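Local coordinates for protein tRNA (guanine(26)-N(2))-dimethyltransferase (Pyrococcus horikoshii, PDB 2DUL) that catalyses the transfer of two methyl groups from S-adenosyl-L-methionine to the N2 atom of guanine 26 in a number of tRNAs, forming N2-dimethylguanosine, at residues V6-A11 against S298-K303; R61-A66 against R89-N94; K337-I342 against A352-F357; S343-Q348 against I362-P367. All blocks are in the same frame, centred on the assembly; numbering follows the deposited sequence.

Interaction 1: V6-A11 against S298-K303; sequences VQEGKA and SLARKK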
loop_
_atom_site.group_PDB
_atom_site.type_symbol
_atom_site.label_atom_id
_atom_site.label_comp_id
_atom_site.label_asym_id
_atom_site.label_seq_id
_atom_site.Cartn_x
_atom_site.Cartn_y
_atom_site.Cartn_z
ATOM N N VAL A 6 -23.801 9.406 6.816
ATOM C CA VAL A 6 -23.029 9.729 5.623
ATOM C C VAL A 6 -22.987 8.533 4.680
ATOM O O VAL A 6 -23.232 7.398 5.087
ATOM C CB VAL A 6 -21.579 10.130 5.979
ATOM C CG1 VAL A 6 -21.582 11.380 6.849
ATOM C CG2 VAL A 6 -20.883 8.984 6.698
ATOM N N GLN A 7 -22.684 8.791 3.415
ATOM C CA GLN A 7 -22.609 7.724 2.433
ATOM C C GLN A 7 -21.279 7.728 1.692
ATOM O O GLN A 7 -20.756 8.784 1.340
ATOM C CB GLN A 7 -23.754 7.848 1.428
ATOM C CG GLN A 7 -23.749 6.764 0.369
ATOM C CD GLN A 7 -24.979 6.801 -0.509
ATOM O OE1 GLN A 7 -25.279 7.820 -1.134
ATOM N NE2 GLN A 7 -25.702 5.686 -0.563
ATOM N N GLU A 8 -20.734 6.536 1.476
ATOM C CA GLU A 8 -19.475 6.367 0.759
ATOM C C GLU A 8 -19.636 5.139 -0.123
ATOM O O GLU A 8 -19.788 4.025 0.379
ATOM C CB GLU A 8 -18.307 6.161 1.726
ATOM C CG GLU A 8 -17.009 5.783 1.014
ATOM C CD GLU A 8 -15.831 5.607 1.952
ATOM O OE1 GLU A 8 -14.966 4.761 1.644
ATOM O OE2 GLU A 8 -15.756 6.318 2.982
ATOM N N GLY A 9 -19.600 5.344 -1.436
ATOM C CA GLY A 9 -19.784 4.232 -2.349
ATOM C C GLY A 9 -21.218 3.758 -2.197
ATOM O O GLY A 9 -22.128 4.575 -2.049
ATOM N N LYS A 10 -21.428 2.446 -2.214
ATOM C CA LYS A 10 -22.770 1.896 -2.062
ATOM C C LYS A 10 -23.182 1.763 -0.595
ATOM O O LYS A 10 -24.285 1.313 -0.292
ATOM C CB LYS A 10 -22.856 0.525 -2.742
ATOM C CG LYS A 10 -22.716 0.580 -4.255
ATOM C CD LYS A 10 -22.850 -0.802 -4.876
ATOM C CE LYS A 10 -22.725 -0.738 -6.394
ATOM N NZ LYS A 10 -22.699 -2.101 -6.997
ATOM N N ALA A 11 -22.301 2.169 0.312
ATOM C CA ALA A 11 -22.586 2.057 1.738
ATOM C C ALA A 11 -23.119 3.324 2.399
ATOM O O ALA A 11 -22.700 4.435 2.081
ATOM C CB ALA A 11 -21.335 1.590 2.478
ATOM N N SER A 298 -18.969 2.144 -10.094
ATOM C CA SER A 298 -19.402 3.388 -9.481
ATOM C C SER A 298 -18.607 3.418 -8.180
ATOM O O SER A 298 -18.725 2.512 -7.356
ATOM C CB SER A 298 -20.906 3.357 -9.197
ATOM O OG SER A 298 -21.248 2.271 -8.353
ATOM N N LEU A 299 -17.778 4.439 -8.010
ATOM C CA LEU A 299 -16.953 4.549 -6.814
ATOM C C LEU A 299 -17.282 5.803 -6.025
ATOM O O LEU A 299 -18.057 6.640 -6.478
ATOM C CB LEU A 299 -15.474 4.557 -7.208
ATOM C CG LEU A 299 -14.962 3.303 -7.921
ATOM C CD1 LEU A 299 -13.536 3.533 -8.402
ATOM C CD2 LEU A 299 -15.029 2.112 -6.977
ATOM N N ALA A 300 -16.690 5.927 -4.840
ATOM C CA ALA A 300 -16.923 7.084 -3.983
ATOM C C ALA A 300 -16.199 8.321 -4.508
ATOM O O ALA A 300 -16.721 9.433 -4.441
ATOM C CB ALA A 300 -16.463 6.778 -2.564
ATOM N N ARG A 301 -14.990 8.115 -5.023
ATOM C CA ARG A 301 -14.169 9.196 -5.565
ATOM C C ARG A 301 -13.602 8.709 -6.896
ATOM O O ARG A 301 -12.388 8.687 -7.096
ATOM C CB ARG A 301 -13.021 9.512 -4.605
ATOM C CG ARG A 301 -13.451 9.768 -3.167
ATOM C CD ARG A 301 -14.124 11.125 -3.004
ATOM N NE ARG A 301 -14.538 11.354 -1.623
ATOM C CZ ARG A 301 -15.619 10.816 -1.067
ATOM N NH1 ARG A 301 -15.911 11.076 0.199
ATOM N NH2 ARG A 301 -16.418 10.033 -1.782
ATOM N N LYS A 302 -14.497 8.323 -7.800
ATOM C CA LYS A 302 -14.113 7.794 -9.103
ATOM C C LYS A 302 -13.086 8.636 -9.863
ATOM O O LYS A 302 -12.101 8.104 -10.380
ATOM C CB LYS A 302 -15.362 7.585 -9.965
ATOM C CG LYS A 302 -15.111 6.745 -11.209
ATOM C CD LYS A 302 -16.409 6.273 -11.843
ATOM C CE LYS A 302 -16.141 5.350 -13.023
ATOM N NZ LYS A 302 -17.394 4.740 -13.553
ATOM N N LYS A 303 -13.315 9.942 -9.933
ATOM C CA LYS A 303 -12.402 10.838 -10.636
ATOM C C LYS A 303 -10.979 10.752 -10.090
ATOM O O LYS A 303 -10.018 10.677 -10.854
ATOM C CB LYS A 303 -12.901 12.284 -10.546
ATOM C CG LYS A 303 -13.059 12.802 -9.126
ATOM C CD LYS A 303 -14.111 12.015 -8.352
ATOM C CE LYS A 303 -14.142 12.442 -6.906
ATOM N NZ LYS A 303 -12.804 12.281 -6.297
#
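Ala300 meets Glu8 and Gly9 where the β-hairpin of strands 4-8 and 11-15 turns round. The turn, Glu8 to Ala11, is type II'. Gly9 follows Glu8 in it with a positive phi of 67°, a conformation that favours glycine, and Glu8 and Ala11 close it with a pair of backbone hydrogen bonds. Glu8 can be followed outward. Its CB stands 4.7 Å from Ala300 CB. CG comes closer, resting against that methyl at 3.8 Å, because it lies anti to the backbone N (chi1 172°). From there the chain runs extended past the alanine to the carboxylate: OE1 forms salt bridges with Arg36 and Arg64, on helices 33-46 and 60-68, while OE2 is hydrogen-bonded to the hydroxyl of Tyr28. Arg36 is a predicted S-adenosyl-L-methionine ligand, so this glutamate probably steadies a residue of the cofactor site. The same methyl of Ala300 also presses on the turn backbone, with CB 3.6 Å from Gly9 N. Asp37, on helix 33-46, fixes the 298-303 side by accepting from the backbone N of both Ala300 and Arg301, the latter being the N-cap of helix 302-314. At the solvent end, the extended Lys10 brings CE to 3.9 Å from Ser298 OG. Arg301 folds back on its own segment, NH2 giving a 2.7 Å hydrogen bond to Ala300 O from above the carbonyl plane.

Interaction 2: R61-A66 against R89-N94; sequences RGIRFA and RNVMLN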
loop_
_atom_site.group_PDB
_atom_site.type_symbol
_atom_site.label_atom_id
_atom_site.label_comp_id
_atom_site.label_asym_id
_atom_site.label_seq_id
_atom_site.Cartn_x
_atom_site.Cartn_y
_atom_site.Cartn_z
ATOM N N ARG A 61 -14.956 0.049 5.747
ATOM C CA ARG A 61 -14.169 -0.766 4.822
ATOM C C ARG A 61 -14.813 -2.128 4.579
ATOM O O ARG A 61 -15.062 -2.500 3.434
ATOM C CB ARG A 61 -12.738 -0.945 5.345
ATOM C CG ARG A 61 -11.765 -1.541 4.336
ATOM C CD ARG A 61 -10.353 -1.610 4.909
ATOM N NE ARG A 61 -9.835 -0.288 5.255
ATOM C CZ ARG A 61 -9.129 0.487 4.437
ATOM N NH1 ARG A 61 -8.717 1.673 4.855
ATOM N NH2 ARG A 61 -8.814 0.075 3.213
ATOM N N GLY A 62 -15.081 -2.862 5.656
ATOM C CA GLY A 62 -15.698 -4.172 5.530
ATOM C C GLY A 62 -17.081 -4.117 4.893
ATOM O O GLY A 62 -17.447 -4.993 4.109
ATOM N N ILE A 63 -17.858 -3.095 5.229
ATOM C CA ILE A 63 -19.192 -2.957 4.654
ATOM C C ILE A 63 -19.085 -2.769 3.141
ATOM O O ILE A 63 -19.850 -3.365 2.380
ATOM C CB ILE A 63 -19.954 -1.772 5.292
ATOM C CG1 ILE A 63 -20.341 -2.136 6.729
ATOM C CG2 ILE A 63 -21.204 -1.443 4.476
ATOM C CD1 ILE A 63 -20.784 -0.956 7.570
ATOM N N ARG A 64 -18.133 -1.955 2.694
ATOM C CA ARG A 64 -17.971 -1.754 1.257
ATOM C C ARG A 64 -17.458 -3.034 0.596
ATOM O O ARG A 64 -17.826 -3.344 -0.536
ATOM C CB ARG A 64 -17.035 -0.577 0.976
ATOM C CG ARG A 64 -17.640 0.763 1.381
ATOM C CD ARG A 64 -16.871 1.915 0.768
ATOM N NE ARG A 64 -16.883 1.854 -0.690
ATOM C CZ ARG A 64 -16.079 2.567 -1.472
ATOM N NH1 ARG A 64 -15.197 3.404 -0.936
ATOM N NH2 ARG A 64 -16.144 2.435 -2.791
ATOM N N PHE A 65 -16.613 -3.785 1.296
ATOM C CA PHE A 65 -16.116 -5.050 0.745
ATOM C C PHE A 65 -17.323 -5.946 0.463
ATOM O O PHE A 65 -17.441 -6.540 -0.608
ATOM C CB PHE A 65 -15.211 -5.766 1.752
ATOM C CG PHE A 65 -13.837 -5.164 1.890
ATOM C CD1 PHE A 65 -12.979 -5.608 2.897
ATOM C CD2 PHE A 65 -13.392 -4.170 1.022
ATOM C CE1 PHE A 65 -11.700 -5.071 3.037
ATOM C CE2 PHE A 65 -12.115 -3.628 1.153
ATOM C CZ PHE A 65 -11.268 -4.080 2.163
ATOM N N ALA A 66 -18.217 -6.033 1.443
ATOM C CA ALA A 66 -19.413 -6.859 1.329
ATOM C C ALA A 66 -20.378 -6.370 0.246
ATOM O O ALA A 66 -20.925 -7.172 -0.517
ATOM C CB ALA A 66 -20.129 -6.925 2.680
ATOM N N ARG A 89 -24.495 -1.501 14.184
ATOM C CA ARG A 89 -25.549 -0.629 13.678
ATOM C C ARG A 89 -25.392 -0.370 12.181
ATOM O O ARG A 89 -26.354 -0.477 11.415
ATOM C CB ARG A 89 -25.535 0.708 14.422
ATOM C CG ARG A 89 -25.678 0.578 15.926
ATOM C CD ARG A 89 -25.883 1.940 16.572
ATOM N NE ARG A 89 -27.044 2.625 16.011
ATOM C CZ ARG A 89 -27.552 3.754 16.495
ATOM N NH1 ARG A 89 -28.612 4.306 15.917
ATOM N NH2 ARG A 89 -27.004 4.328 17.560
ATOM N N ASN A 90 -24.178 -0.032 11.760
ATOM C CA ASN A 90 -23.949 0.252 10.354
ATOM C C ASN A 90 -24.144 -0.956 9.460
ATOM O O ASN A 90 -24.616 -0.823 8.333
ATOM C CB ASN A 90 -22.560 0.863 10.149
ATOM C CG ASN A 90 -22.472 2.276 10.690
ATOM O OD1 ASN A 90 -23.468 3.002 10.706
ATOM N ND2 ASN A 90 -21.281 2.681 11.124
ATOM N N VAL A 91 -23.791 -2.137 9.953
ATOM C CA VAL A 91 -23.973 -3.338 9.150
ATOM C C VAL A 91 -25.466 -3.563 8.917
ATOM O O VAL A 91 -25.893 -3.850 7.799
ATOM C CB VAL A 91 -23.353 -4.577 9.839
ATOM C CG1 VAL A 91 -23.845 -5.859 9.169
ATOM C CG2 VAL A 91 -21.838 -4.503 9.749
ATOM N N MET A 92 -26.265 -3.403 9.966
ATOM C CA MET A 92 -27.702 -3.598 9.841
ATOM C C MET A 92 -28.379 -2.481 9.057
ATOM O O MET A 92 -29.543 -2.592 8.672
ATOM C CB MET A 92 -28.337 -3.750 11.222
ATOM C CG MET A 92 -27.915 -5.037 11.911
ATOM S SD MET A 92 -27.791 -6.407 10.712
ATOM C CE MET A 92 -29.541 -6.749 10.387
ATOM N N LEU A 93 -27.640 -1.406 8.814
ATOM C CA LEU A 93 -28.170 -0.287 8.052
ATOM C C LEU A 93 -28.017 -0.594 6.567
ATOM O O LEU A 93 -28.671 0.020 5.726
ATOM C CB LEU A 93 -27.406 0.995 8.399
ATOM C CG LEU A 93 -27.892 2.302 7.767
ATOM C CD1 LEU A 93 -29.351 2.534 8.142
ATOM C CD2 LEU A 93 -27.021 3.458 8.243
ATOM N N ASN A 94 -27.165 -1.565 6.254
ATOM C CA ASN A 94 -26.901 -1.935 4.869
ATOM C C ASN A 94 -27.309 -3.359 4.502
ATOM O O ASN A 94 -27.294 -3.730 3.328
ATOM C CB ASN A 94 -25.411 -1.745 4.577
ATOM C CG ASN A 94 -24.988 -0.295 4.661
ATOM O OD1 ASN A 94 -25.154 0.462 3.709
ATOM N ND2 ASN A 94 -24.460 0.106 5.812
#
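Two successive β-α units of the class I methyltransferase fold meet here, Ile63 of helix 60-68 reaching across to Asn90, Val91 and Asn94 of helix 81-94. The two helices follow the neighbouring parallel strands 50-53 and 73-78. Within the contact their axes pass 10.4 Å apart and are nearly aligned, crossing at -23°. Ile63 does all the touching on its side. Its CG1 branch lies anti to the carbonyl carbon (chi1 -71°) and leads straight on, so CD1 ends against Asn90 CB at 3.6 Å, the two side chains meeting crosswise. On the way CG1 passes Val91 CG2 at 4.1 Å. The other branch, CG2, rests on the amide of Asn94, 3.8 Å from ND2. That amide is held from both helix and hairpin: ND2 gives a 2.7 Å hydrogen bond to Asn90 O, one turn back, and another to Lys12 O. Asn90, by contrast, turns its polar end away from the isoleucine, OD1 accepting from Leu14 N and ND2 bonding to Thr58 O. Ala11 and Ile13 of strand 11-15 also pack on Ile63, so the buried side chain is enclosed by hairpin and helices together. An alanine here is likely to leave a gap between the helices, with Asn90 CB, Val91 CG2 and the flank of the Asn94 amide all losing their apolar neighbour. Arg61, predicted to bind S-adenosyl-L-methionine, lies near the start of the same helix, and such successive β-α units, helices packed side by side against a mostly parallel sheet, are characteristic of the Rossmann-like class I methyltransferase fold.

Interaction 3: K337-I342 against A352-F357; sequences KVEEII and ATRTHF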
loop_
_atom_site.group_PDB
_atom_site.type_symbol
_atom_site.label_atom_id
_atom_site.label_comp_id
_atom_site.label_asym_id
_atom_site.label_seq_id
_atom_site.Cartn_x
_atom_site.Cartn_y
_atom_site.Cartn_z
ATOM N N LYS A 337 11.658 22.099 -18.553
ATOM C CA LYS A 337 10.424 21.634 -17.930
ATOM C C LYS A 337 10.293 20.113 -18.028
ATOM O O LYS A 337 10.833 19.490 -18.943
ATOM C CB LYS A 337 9.212 22.286 -18.594
ATOM C CG LYS A 337 7.912 21.898 -17.921
ATOM C CD LYS A 337 6.701 22.127 -18.802
ATOM C CE LYS A 337 5.460 21.587 -18.107
ATOM N NZ LYS A 337 5.697 20.202 -17.599
ATOM N N VAL A 338 9.561 19.525 -17.086
ATOM C CA VAL A 338 9.359 18.077 -17.051
ATOM C C VAL A 338 8.856 17.493 -18.372
ATOM O O VAL A 338 9.409 16.514 -18.874
ATOM C CB VAL A 338 8.369 17.684 -15.930
ATOM C CG1 VAL A 338 8.026 16.203 -16.029
ATOM C CG2 VAL A 338 8.978 17.994 -14.573
ATOM N N GLU A 339 7.805 18.085 -18.931
ATOM C CA GLU A 339 7.254 17.590 -20.189
ATOM C C GLU A 339 8.299 17.602 -21.300
ATOM O O GLU A 339 8.372 16.673 -22.104
ATOM C CB GLU A 339 6.052 18.433 -20.625
ATOM C CG GLU A 339 5.328 17.859 -21.837
ATOM C CD GLU A 339 4.286 18.803 -22.415
ATOM O OE1 GLU A 339 3.408 19.269 -21.656
ATOM O OE2 GLU A 339 4.346 19.076 -23.634
ATOM N N GLU A 340 9.105 18.658 -21.340
ATOM C CA GLU A 340 10.147 18.796 -22.357
ATOM C C GLU A 340 11.234 17.736 -22.192
ATOM O O GLU A 340 11.731 17.175 -23.172
ATOM C CB GLU A 340 10.779 20.191 -22.272
ATOM C CG GLU A 340 9.808 21.328 -22.557
ATOM C CD GLU A 340 10.381 22.702 -22.234
ATOM O OE1 GLU A 340 9.717 23.706 -22.569
ATOM O OE2 GLU A 340 11.482 22.785 -21.643
ATOM N N ILE A 341 11.597 17.466 -20.944
ATOM C CA ILE A 341 12.630 16.487 -20.647
ATOM C C ILE A 341 12.192 15.081 -21.036
ATOM O O ILE A 341 12.966 14.324 -21.624
ATOM C CB ILE A 341 12.995 16.521 -19.148
ATOM C CG1 ILE A 341 13.536 17.908 -18.787
ATOM C CG2 ILE A 341 14.035 15.458 -18.837
ATOM C CD1 ILE A 341 13.676 18.155 -17.297
ATOM N N ILE A 342 10.955 14.731 -20.705
ATOM C CA ILE A 342 10.445 13.409 -21.042
ATOM C C ILE A 342 10.455 13.229 -22.556
ATOM O O ILE A 342 10.883 12.188 -23.063
ATOM C CB ILE A 342 9.006 13.202 -20.506
ATOM C CG1 ILE A 342 9.027 13.155 -18.975
ATOM C CG2 ILE A 342 8.419 11.905 -21.070
ATOM C CD1 ILE A 342 7.663 12.971 -18.340
ATOM N N ALA A 352 10.808 6.979 -20.509
ATOM C CA ALA A 352 10.704 8.062 -19.540
ATOM C C ALA A 352 9.245 8.398 -19.293
ATOM O O ALA A 352 8.477 8.576 -20.238
ATOM C CB ALA A 352 11.443 9.289 -20.052
ATOM N N THR A 353 8.866 8.482 -18.022
ATOM C CA THR A 353 7.494 8.806 -17.653
ATOM C C THR A 353 7.487 9.646 -16.386
ATOM O O THR A 353 8.507 9.781 -15.707
ATOM C CB THR A 353 6.660 7.542 -17.333
ATOM O OG1 THR A 353 7.122 6.973 -16.097
ATOM C CG2 THR A 353 6.784 6.508 -18.441
ATOM N N ARG A 354 6.327 10.210 -16.079
ATOM C CA ARG A 354 6.164 10.984 -14.860
ATOM C C ARG A 354 5.935 9.913 -13.794
ATOM O O ARG A 354 5.758 8.740 -14.125
ATOM C CB ARG A 354 4.928 11.885 -14.959
ATOM C CG ARG A 354 5.049 13.029 -15.955
ATOM C CD ARG A 354 3.684 13.647 -16.236
ATOM N NE ARG A 354 3.758 14.754 -17.188
ATOM C CZ ARG A 354 4.140 15.988 -16.874
ATOM N NH1 ARG A 354 4.181 16.928 -17.809
ATOM N NH2 ARG A 354 4.465 16.289 -15.621
ATOM N N THR A 355 5.943 10.303 -12.525
ATOM C CA THR A 355 5.702 9.341 -11.450
ATOM C C THR A 355 4.798 9.936 -10.382
ATOM O O THR A 355 4.885 11.125 -10.080
ATOM C CB THR A 355 7.011 8.882 -10.771
ATOM O OG1 THR A 355 6.688 8.134 -9.588
ATOM C CG2 THR A 355 7.884 10.084 -10.394
ATOM N N HIS A 356 3.937 9.100 -9.811
ATOM C CA HIS A 356 3.011 9.537 -8.773
ATOM C C HIS A 356 3.750 9.881 -7.475
ATOM O O HIS A 356 3.176 10.494 -6.576
ATOM C CB HIS A 356 1.995 8.432 -8.489
ATOM C CG HIS A 356 2.559 7.290 -7.701
ATOM N ND1 HIS A 356 2.424 7.193 -6.333
ATOM C CD2 HIS A 356 3.306 6.226 -8.082
ATOM C CE1 HIS A 356 3.064 6.118 -5.905
ATOM N NE2 HIS A 356 3.607 5.515 -6.947
ATOM N N PHE A 357 5.017 9.487 -7.376
ATOM C CA PHE A 357 5.800 9.752 -6.169
ATOM C C PHE A 357 6.165 11.222 -5.976
ATOM O O PHE A 357 6.369 11.675 -4.849
ATOM C CB PHE A 357 7.084 8.913 -6.166
ATOM C CG PHE A 357 6.864 7.449 -5.871
ATOM C CD1 PHE A 357 6.285 7.044 -4.668
ATOM C CD2 PHE A 357 7.252 6.476 -6.788
ATOM C CE1 PHE A 357 6.099 5.692 -4.382
ATOM C CE2 PHE A 357 7.072 5.118 -6.512
ATOM C CZ PHE A 357 6.494 4.726 -5.307
HETATM O O HOH W 1 4.898 19.125 -14.565
#
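Ile342 and Arg354 bury the most surface, with Ala352 next, in the packing of helix 338-347 on strand 352-355, consistent with a winged-helix-like unit. The segments run roughly antiparallel, at 150°, their axes 8.7 Å apart. Ile342 splits its two branches between the strand residues. CG2 sits over the start of the strand, 3.4 Å from Ala352 O and 4.1 Å from Ala352 CB; CG1, anti to the carbonyl carbon (chi1 -68°), sends CD1 to Arg354 CG at 3.5 Å, crossing that side chain at about a right angle. Arg354 extends from CG to NE, obliquely to the helix axis, and this brings the guanidinium to the first turn. There Val338 CG1 lies over one face, 3.6 Å from NH2, and Glu339 CB approaches NH1 obliquely. Lys337 NZ comes to the edge of the group, only 3.6 Å from NH1. The two like charges share a water that lies in the guanidinium plane: Arg354 NH2 gives it a hydrogen bond of 3.1 Å and Lys337 NZ a weak one. Glu339 OE1 is 4.6 Å from NH1, too far for a salt bridge, yet its charge probably eases the crowding of positive groups. Around this, Ala352 O accepts from Arg346, Met311 of helix 302-314 touches Arg354, Ile362 packs on Val338, and Thr353 pairs by backbone hydrogen bonds with Lys363 in the adjacent strand 361-364.

Interaction 4: S343-Q348 against I362-P367; sequences SALREQ and IKTSAP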
loop_
_atom_site.group_PDB
_atom_site.type_symbol
_atom_site.label_atom_id
_atom_site.label_comp_id
_atom_site.label_asym_id
_atom_site.label_seq_id
_atom_site.Cartn_x
_atom_site.Cartn_y
_atom_site.Cartn_z
ATOM N N SER A 343 9.986 14.242 -23.278
ATOM C CA SER A 343 9.961 14.176 -24.738
ATOM C C SER A 343 11.371 14.001 -25.290
ATOM O O SER A 343 11.603 13.179 -26.180
ATOM C CB SER A 343 9.331 15.444 -25.327
ATOM O OG SER A 343 7.961 15.536 -24.979
ATOM N N ALA A 344 12.311 14.769 -24.749
ATOM C CA ALA A 344 13.699 14.695 -25.187
ATOM C C ALA A 344 14.305 13.314 -24.932
ATOM O O ALA A 344 15.017 12.777 -25.779
ATOM C CB ALA A 344 14.523 15.768 -24.484
ATOM N N LEU A 345 14.027 12.743 -23.762
ATOM C CA LEU A 345 14.555 11.424 -23.422
ATOM C C LEU A 345 14.018 10.350 -24.366
ATOM O O LEU A 345 14.763 9.488 -24.832
ATOM C CB LEU A 345 14.202 11.072 -21.975
ATOM C CG LEU A 345 15.014 11.828 -20.913
ATOM C CD1 LEU A 345 14.430 11.578 -19.527
ATOM C CD2 LEU A 345 16.471 11.376 -20.976
ATOM N N ARG A 346 12.718 10.403 -24.632
ATOM C CA ARG A 346 12.080 9.441 -25.520
ATOM C C ARG A 346 12.642 9.569 -26.932
ATOM O O ARG A 346 12.816 8.569 -27.629
ATOM C CB ARG A 346 10.563 9.651 -25.521
ATOM C CG ARG A 346 9.902 9.253 -24.209
ATOM C CD ARG A 346 8.416 9.572 -24.192
ATOM N NE ARG A 346 7.792 9.127 -22.949
ATOM C CZ ARG A 346 6.529 9.370 -22.611
ATOM N NH1 ARG A 346 5.736 10.061 -23.425
ATOM N NH2 ARG A 346 6.058 8.924 -21.454
ATOM N N GLU A 347 12.941 10.797 -27.350
ATOM C CA GLU A 347 13.503 11.014 -28.682
ATOM C C GLU A 347 14.895 10.404 -28.794
ATOM O O GLU A 347 15.327 10.016 -29.881
ATOM C CB GLU A 347 13.560 12.510 -29.011
ATOM C CG GLU A 347 12.259 13.066 -29.571
ATOM C CD GLU A 347 12.383 14.508 -30.035
ATOM O OE1 GLU A 347 13.370 14.833 -30.732
ATOM O OE2 GLU A 347 11.486 15.314 -29.711
ATOM N N GLN A 348 15.597 10.315 -27.667
ATOM C CA GLN A 348 16.935 9.734 -27.653
ATOM C C GLN A 348 16.875 8.216 -27.521
ATOM O O GLN A 348 17.907 7.553 -27.435
ATOM C CB GLN A 348 17.759 10.313 -26.502
ATOM C CG GLN A 348 18.126 11.776 -26.670
ATOM C CD GLN A 348 18.879 12.320 -25.475
ATOM O OE1 GLN A 348 19.968 11.846 -25.142
ATOM N NE2 GLN A 348 18.299 13.318 -24.817
ATOM N N ILE A 362 10.996 12.142 -12.595
ATOM C CA ILE A 362 10.926 11.443 -13.869
ATOM C C ILE A 362 11.589 10.078 -13.750
ATOM O O ILE A 362 12.756 9.976 -13.360
ATOM C CB ILE A 362 11.634 12.230 -14.998
ATOM C CG1 ILE A 362 10.916 13.556 -15.250
ATOM C CG2 ILE A 362 11.644 11.396 -16.281
ATOM C CD1 ILE A 362 11.682 14.493 -16.167
ATOM N N LYS A 363 10.824 9.039 -14.062
ATOM C CA LYS A 363 11.321 7.669 -14.043
ATOM C C LYS A 363 11.917 7.489 -15.432
ATOM O O LYS A 363 11.278 7.827 -16.432
ATOM C CB LYS A 363 10.166 6.672 -13.872
ATOM C CG LYS A 363 10.216 5.790 -12.618
ATOM C CD LYS A 363 9.584 6.473 -11.431
ATOM C CE LYS A 363 9.209 5.478 -10.331
ATOM N NZ LYS A 363 10.368 4.740 -9.749
ATOM N N THR A 364 13.132 6.969 -15.511
ATOM C CA THR A 364 13.741 6.771 -16.811
ATOM C C THR A 364 14.815 5.703 -16.802
ATOM O O THR A 364 15.456 5.456 -15.779
ATOM C CB THR A 364 14.359 8.078 -17.346
ATOM O OG1 THR A 364 14.905 7.848 -18.650
ATOM C CG2 THR A 364 15.462 8.572 -16.425
ATOM N N SER A 365 15.001 5.068 -17.953
ATOM C CA SER A 365 16.020 4.039 -18.103
ATOM C C SER A 365 17.376 4.700 -18.350
ATOM O O SER A 365 18.422 4.063 -18.226
ATOM C CB SER A 365 15.669 3.130 -19.288
ATOM O OG SER A 365 15.525 3.885 -20.487
ATOM N N ALA A 366 17.351 5.985 -18.687
ATOM C CA ALA A 366 18.575 6.725 -18.982
ATOM C C ALA A 366 19.550 6.838 -17.817
ATOM O O ALA A 366 19.147 6.927 -16.662
ATOM C CB ALA A 366 18.224 8.124 -19.485
ATOM N N PRO A 367 20.859 6.820 -18.116
ATOM C CA PRO A 367 21.884 6.934 -17.074
ATOM C C PRO A 367 21.808 8.352 -16.509
ATOM O O PRO A 367 21.365 9.271 -17.195
ATOM C CB PRO A 367 23.189 6.704 -17.839
ATOM C CG PRO A 367 22.764 5.860 -19.013
ATOM C CD PRO A 367 21.469 6.505 -19.419
#
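No ring or other flat side-chain group takes part where Leu345 meets Ile362, Thr364 and Ala366; leucine methyls lie against aliphatic groups and one hydroxyl, and the aromatic neighbours come from outside, Phe371 packing on Leu345 and Tyr350 on Ala366. The planar amide of Gln348 stays apart from it: its NE2 makes a weak hydrogen bond back to Ala344 O and another bond to Thr374. Leu345 carries the helix side alone, with CG anti to the carbonyl carbon (chi1 -74°) and its forked end divided between strand and turn. CD1 lies 3.9 Å from Thr364 OG1, the two side chains running roughly perpendicular, and at 4.3 Å it also meets Ile362 CG2. CD2 points instead at the methyl of Ala366, 4.0 Å away. Thr364 OG1 lies anti to its own backbone N (chi1 -178°), where it accepts a nearly straight hydrogen bond of 3.1 Å from Ala366 N. That bond makes an ST turn, bending the chain as it leaves the strand and setting the Ala366 methyl against the leucine. The hydroxyl is also hydrogen-bonded to Glu351 O, so this buried polar atom is satisfied twice over. A valine in its place would probably cost Ala366 N and Glu351 O their bonds to this hydroxyl and let the turn loosen. In what is consistent with a winged-helix-like unit, Leu345 packs between helix 338-347, helix 368-375 and the small antiparallel sheet whose middle strand, 361-364, is flanked by 322-323 and 352-355.

The four contacts form two separate pairs. Interactions 1 and 2, about 13 Å apart between centres, touch directly: Ala11 CA packs 3.6 Å from Asn94 OD1, and interaction 2 is nested within the long loop that interaction 1 closes. Both adjoin the predicted S-adenosyl-L-methionine site, which takes Arg61 from the first helix of interaction 2. Interactions 3 and 4, about 9 Å apart between centres, share helix 338-347 and adjacent strands of the small sheet, whose order with the preceding helices is consistent with a winged helix. Thr355 CB lies 3.6 Å from Lys363 CD where those strands pack together. Interactions 2 and 4 are about 47 Å apart between centres, on opposite sides of the chain's centre.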